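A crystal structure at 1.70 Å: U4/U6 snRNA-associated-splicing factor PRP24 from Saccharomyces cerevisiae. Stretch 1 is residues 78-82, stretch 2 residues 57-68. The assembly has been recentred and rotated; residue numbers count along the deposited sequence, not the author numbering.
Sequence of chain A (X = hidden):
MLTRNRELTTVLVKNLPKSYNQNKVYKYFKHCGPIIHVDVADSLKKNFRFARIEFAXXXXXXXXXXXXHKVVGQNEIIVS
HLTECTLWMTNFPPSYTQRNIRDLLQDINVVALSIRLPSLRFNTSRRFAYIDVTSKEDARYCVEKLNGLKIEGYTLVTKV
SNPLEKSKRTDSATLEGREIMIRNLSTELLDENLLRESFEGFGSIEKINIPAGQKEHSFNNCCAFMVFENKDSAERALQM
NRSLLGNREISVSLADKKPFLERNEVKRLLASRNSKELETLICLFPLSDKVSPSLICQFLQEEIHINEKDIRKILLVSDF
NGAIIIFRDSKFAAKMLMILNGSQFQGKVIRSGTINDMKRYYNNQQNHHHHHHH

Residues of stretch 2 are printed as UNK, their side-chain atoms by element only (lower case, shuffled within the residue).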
ATOM      1  N   ILE A  78      12.338  29.645 -14.304  1.00 17.82           N
ATOM      2  CA  ILE A  78      12.363  28.755 -15.445  1.00 16.90           C
ATOM      3  C   ILE A  78      11.188  27.824 -15.225  1.00 22.15           C
ATOM      4  O   ILE A  78      11.014  27.298 -14.123  1.00 19.09           O
ATOM      5  CB  ILE A  78      13.685  27.952 -15.524  1.00 18.33           C
ATOM      6  CG1 ILE A  78      14.874  28.926 -15.630  1.00 25.36           C
ATOM      7  CG2 ILE A  78      13.683  27.017 -16.730  1.00 19.81           C
ATOM      8  CD1 ILE A  78      16.241  28.271 -15.532  1.00 32.84           C
ATOM      9  N   VAL A  79      10.359  27.675 -16.247  1.00 18.99           N
ATOM     10  CA  VAL A  79       9.200  26.801 -16.154  1.00 16.59           C
ATOM     11  C   VAL A  79       9.302  25.764 -17.266  1.00 19.20           C
ATOM     12  O   VAL A  79       9.513  26.108 -18.439  1.00 20.53           O
ATOM     13  CB  VAL A  79       7.867  27.595 -16.259  1.00 16.61           C
ATOM     14  CG1 VAL A  79       6.666  26.652 -16.072  1.00 16.78           C
ATOM     15  CG2 VAL A  79       7.810  28.748 -15.237  1.00 17.93           C
ATOM     16  N   SER A  80       9.141  24.486 -16.915  1.00 16.11           N
ATOM     17  CA  SER A  80       9.333  23.423 -17.889  1.00 15.11           C
ATOM     18  C   SER A  80       8.382  22.271 -17.609  1.00 17.12           C
ATOM     19  O   SER A  80       7.872  22.155 -16.497  1.00 17.17           O
ATOM     20  CB  SER A  80      10.767  22.910 -17.834  1.00 20.16           C
ATOM     21  OG  SER A  80      11.088  22.479 -16.522  1.00 26.46           O
ATOM     22  N   HIS A  81       8.140  21.443 -18.616  1.00 18.34           N
ATOM     23  CA  HIS A  81       7.409  20.195 -18.391  1.00 16.42           C
ATOM     24  C   HIS A  81       8.196  19.365 -17.385  1.00 20.85           C
ATOM     25  O   HIS A  81       9.426  19.244 -17.491  1.00 20.84           O
ATOM     26  CB  HIS A  81       7.259  19.398 -19.693  1.00 19.62           C
ATOM     27  CG  HIS A  81       6.289  19.990 -20.672  1.00 25.50           C
ATOM     28  ND1 HIS A  81       4.932  20.052 -20.436  1.00 26.49           N
ATOM     29  CD2 HIS A  81       6.481  20.516 -21.908  1.00 29.23           C
ATOM     30  CE1 HIS A  81       4.329  20.598 -21.478  1.00 28.93           C
ATOM     31  NE2 HIS A  81       5.247  20.896 -22.381  1.00 28.94           N
ATOM     32  N   LEU A  82       7.502  18.783 -16.409  1.00 20.90           N
ATOM     33  CA  LEU A  82       8.177  17.880 -15.485  1.00 22.51           C
ATOM     34  C   LEU A  82       8.316  16.565 -16.210  1.00 24.78           C
ATOM     35  O   LEU A  82       7.315  15.924 -16.520  1.00 28.56           O
ATOM     36  CB  LEU A  82       7.375  17.677 -14.198  1.00 23.78           C
ATOM     37  CG  LEU A  82       8.102  16.831 -13.144  1.00 27.36           C
ATOM     38  CD1 LEU A  82       9.244  17.626 -12.515  1.00 20.72           C
ATOM     39  CD2 LEU A  82       7.139  16.336 -12.072  1.00 29.19           C
ATOM     40  N   UNK A  57      -5.562  20.507 -16.808  1.00 25.49           N
ATOM     41  CA  UNK A  57      -5.480  20.147 -18.224  1.00 27.57           C
ATOM     42  C   UNK A  57      -4.160  20.578 -18.857  1.00 28.97           C
ATOM     43  O   UNK A  57      -3.498  21.483 -18.349  1.00 26.76           O
ATOM     44  n   UNK A  57     -10.495  21.420 -16.945  1.00 45.90           N
ATOM     45  n   UNK A  57      -9.498  22.198 -18.877  1.00 45.58           N
ATOM     46  c   UNK A  57      -8.022  20.226 -18.574  1.00 36.68           C
ATOM     47  c   UNK A  57      -9.153  20.864 -19.368  1.00 41.30           C
ATOM     48  c   UNK A  57     -10.138  22.431 -17.733  1.00 47.03           C
ATOM     49  n   UNK A  57     -10.418  23.677 -17.372  1.00 48.32           N
ATOM     50  c   UNK A  57      -6.657  20.765 -18.995  1.00 31.20           C
ATOM     51  N   UNK A  58      -3.804  19.944 -19.972  1.00 27.11           N
ATOM     52  CA  UNK A  58      -2.535  20.199 -20.654  1.00 25.72           C
ATOM     53  C   UNK A  58      -2.350  21.656 -21.071  1.00 28.93           C
ATOM     54  O   UNK A  58      -1.230  22.180 -21.028  1.00 26.01           O
ATOM     55  c   UNK A  58       0.490  19.724 -24.316  1.00 32.17           C
ATOM     56  c   UNK A  58       1.341  18.740 -22.309  1.00 31.34           C
ATOM     57  c   UNK A  58      -0.778  19.746 -23.761  1.00 31.55           C
ATOM     58  c   UNK A  58       1.542  19.220 -23.583  1.00 33.97           C
ATOM     59  c   UNK A  58      -1.006  19.267 -22.472  1.00 26.69           C
ATOM     60  c   UNK A  58      -2.391  19.282 -21.871  1.00 25.50           C
ATOM     61  o   UNK A  58       2.806  19.197 -24.123  1.00 38.65           O
ATOM     62  c   UNK A  58       0.072  18.761 -21.762  1.00 29.03           C
ATOM     63  N   UNK A  59      -3.443  22.309 -21.459  1.00 30.53           N
ATOM     64  CA  UNK A  59      -3.402  23.714 -21.854  1.00 30.03           C
ATOM     65  C   UNK A  59      -2.923  24.615 -20.725  1.00 28.17           C
ATOM     66  O   UNK A  59      -2.309  25.656 -20.977  1.00 27.66           O
ATOM     67  o   UNK A  59      -6.230  23.910 -24.219  1.00 39.73           O
ATOM     68  c   UNK A  59      -4.781  24.179 -22.340  1.00 34.81           C
ATOM     69  o   UNK A  59      -4.119  23.330 -24.476  1.00 47.67           O
ATOM     70  c   UNK A  59      -5.064  23.773 -23.780  1.00 42.35           C
ATOM     71  N   UNK A  60      -3.212  24.223 -19.484  1.00 29.33           N
ATOM     72  CA  UNK A  60      -2.766  24.981 -18.324  1.00 26.20           C
ATOM     73  C   UNK A  60      -1.260  24.878 -18.149  1.00 22.85           C
ATOM     74  O   UNK A  60      -0.576  25.869 -17.835  1.00 21.53           O
ATOM     75  N   UNK A  61      -0.739  23.672 -18.348  1.00 20.98           N
ATOM     76  CA  UNK A  61       0.705  23.441 -18.308  1.00 22.48           C
ATOM     77  C   UNK A  61       1.398  24.229 -19.413  1.00 25.25           C
ATOM     78  O   UNK A  61       2.450  24.827 -19.197  1.00 22.17           O
ATOM     79  c   UNK A  61       1.009  21.974 -18.448  1.00 20.33           C
ATOM     80  N   UNK A  62       0.811  24.217 -20.610  1.00 23.56           N
ATOM     81  CA  UNK A  62       1.358  25.009 -21.713  1.00 24.46           C
ATOM     82  C   UNK A  62       1.408  26.484 -21.364  1.00 21.59           C
ATOM     83  O   UNK A  62       2.414  27.156 -21.598  1.00 28.07           O
ATOM     84  c   UNK A  62       0.519  24.811 -22.978  1.00 28.48           C
ATOM     85  c   UNK A  62      -0.232  23.348 -24.875  1.00 34.68           C
ATOM     86  c   UNK A  62       0.649  23.437 -23.631  1.00 31.90           C
ATOM     87  c   UNK A  62       2.103  23.145 -23.973  1.00 28.36           C
ATOM     88  N   UNK A  63       0.316  26.994 -20.806  1.00 21.95           N
ATOM     89  CA  UNK A  63       0.250  28.398 -20.442  1.00 25.45           C
ATOM     90  C   UNK A  63       1.289  28.751 -19.370  1.00 26.62           C
ATOM     91  O   UNK A  63       1.902  29.820 -19.422  1.00 24.05           O
ATOM     92  c   UNK A  63      -1.143  28.747 -19.965  1.00 27.16           C
ATOM     93  N   UNK A  64       1.484  27.855 -18.404  1.00 24.33           N
ATOM     94  CA  UNK A  64       2.480  28.091 -17.355  1.00 26.08           C
ATOM     95  C   UNK A  64       3.886  28.213 -17.937  1.00 19.97           C
ATOM     96  O   UNK A  64       4.678  29.049 -17.508  1.00 21.78           O
ATOM     97  c   UNK A  64       2.435  26.981 -16.316  1.00 26.61           C
ATOM     98  N   UNK A  65       4.177  27.378 -18.927  1.00 18.78           N
ATOM     99  CA  UNK A  65       5.491  27.334 -19.562  1.00 21.67           C
ATOM    100  C   UNK A  65       5.765  28.634 -20.335  1.00 23.12           C
ATOM    101  O   UNK A  65       6.929  29.016 -20.523  1.00 23.40           O
ATOM    102  c   UNK A  65       6.875  26.108 -21.309  1.00 22.61           C
ATOM    103  c   UNK A  65       5.627  26.072 -20.441  1.00 22.19           C
ATOM    104  c   UNK A  65       5.550  23.528 -20.274  1.00 25.56           C
ATOM    105  c   UNK A  65       5.700  24.837 -19.535  1.00 22.56           C
ATOM    106  N   UNK A  66       4.707  29.338 -20.741  1.00 20.90           N
ATOM    107  CA  UNK A  66       4.908  30.666 -21.353  1.00 26.42           C
ATOM    108  C   UNK A  66       5.470  31.675 -20.353  1.00 28.41           C
ATOM    109  O   UNK A  66       5.960  32.747 -20.744  1.00 29.34           O
ATOM    110  c   UNK A  66       3.629  31.258 -22.014  1.00 22.40           C
ATOM    111  c   UNK A  66       2.987  30.267 -22.975  1.00 30.34           C
ATOM    112  o   UNK A  66       2.696  31.669 -21.009  1.00 24.34           O
ATOM    113  N   UNK A  67       5.399  31.349 -19.063  1.00 23.63           N
ATOM    114  CA  UNK A  67       5.987  32.209 -18.037  1.00 22.57           C
ATOM    115  C   UNK A  67       7.478  31.973 -17.851  1.00 20.16           C
ATOM    116  O   UNK A  67       8.092  32.610 -16.999  1.00 21.75           O
ATOM    117  c   UNK A  67       1.906  33.783 -16.652  1.00 45.41           C
ATOM    118  n   UNK A  67       1.538  35.216 -16.847  1.00 49.07           N
ATOM    119  c   UNK A  67       3.379  33.581 -16.953  1.00 41.45           C
ATOM    120  c   UNK A  67       3.795  32.153 -16.687  1.00 32.78           C
ATOM    121  c   UNK A  67       5.306  32.022 -16.677  1.00 22.57           C
ATOM    122  N   UNK A  68       8.064  31.053 -18.609  1.00 17.84           N
ATOM    123  CA  UNK A  68       9.481  30.772 -18.416  1.00 17.48           C
ATOM    124  C   UNK A  68      10.312  32.007 -18.767  1.00 25.05           C
ATOM    125  O   UNK A  68       9.995  32.730 -19.718  1.00 24.24           O
ATOM    126  c   UNK A  68      10.013  29.855 -20.720  1.00 23.18           C
ATOM    127  c   UNK A  68       9.953  29.564 -19.207  1.00 19.98           C
ATOM    128  o   UNK A  68      11.238  29.158 -18.730  1.00 20.14           O
TER

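Position 57 carries three carbons, a nitrogen, then a carbon bearing two more nitrogens, a guanidinium far from the strand: Arg57, at the N-cap. Position 58 has one carbon leading into a six-carbon ring that bears an oxygen. That oxygen lies 3.4 Å from CE1 of His81, and the two rings meet rim to rim with planes only 4° apart, so this is Tyr58. At 59, two carbons, the second carrying two oxygens, reach nothing on the strand: Asp59. Position 60 has no side-chain atoms and is Gly60; an ideal CB here would sit 3.3 Å from Arg57 O.

Position 61 has a single carbon, CB, pointing toward the strand yet no closer than 4.7 Å, to CE1 of His81: Ala61, whose CA is 7.4 Å from the CA of His81. Position 62 shows four carbons forked at the second. Its CB points away, but one terminal methyl returns to the edge of the imidazole: Leu62, with CD2 4.2 Å from His81 NE2. A lone carbon at 63 is out of reach: Ala63. Another at 64 lies sideways, 4.3 Å from Val79 CG1, and is Ala64; its small side chain goes with a close backbone approach, Ala64 O to Val79 CG1 at 3.4 Å.

Position 65 has four carbons forked at the first, one arm two carbons long; the end of that arm lies over one face of the His81 ring, and the side chain also meets Val79: Ile65. Its CD1 stands 3.3 Å from the centroid of the His81 ring, 7° off the normal, a CH-pi contact, while CG1 lies 4.0 Å from Val79 CG1. Position 66 has one carbon carrying an oxygen and a carbon, and faces away: Thr66, whose OG1 donates to Ala63 O at 2.6 Å. Position 67 has four carbons in a row ending in nitrogen; its CB passes 4.4 Å from Val79 CG2 before the chain leads away: Lys67. Position 68 repeats the pattern of a carbon bearing one oxygen and one carbon, but here the oxygen meets the strand: Thr68, with OG1 accepting from Val79 N at 3.0 Å and 170°.

The rule is one directional bond plus apolar filling. The type I turn from Ile65 to Thr68 brings Thr68 CA to 4.6 Å from Val79 CA, where the nearly straight hydrogen bond pins the turn to the strand. Along the roughly antiparallel helix (149°, axes 7.8 Å apart), Ala64 and Ile65 pack against Val79, and Ile65 covers a His81 face.

Stretch 2 57-68: RYDGALAAITKT
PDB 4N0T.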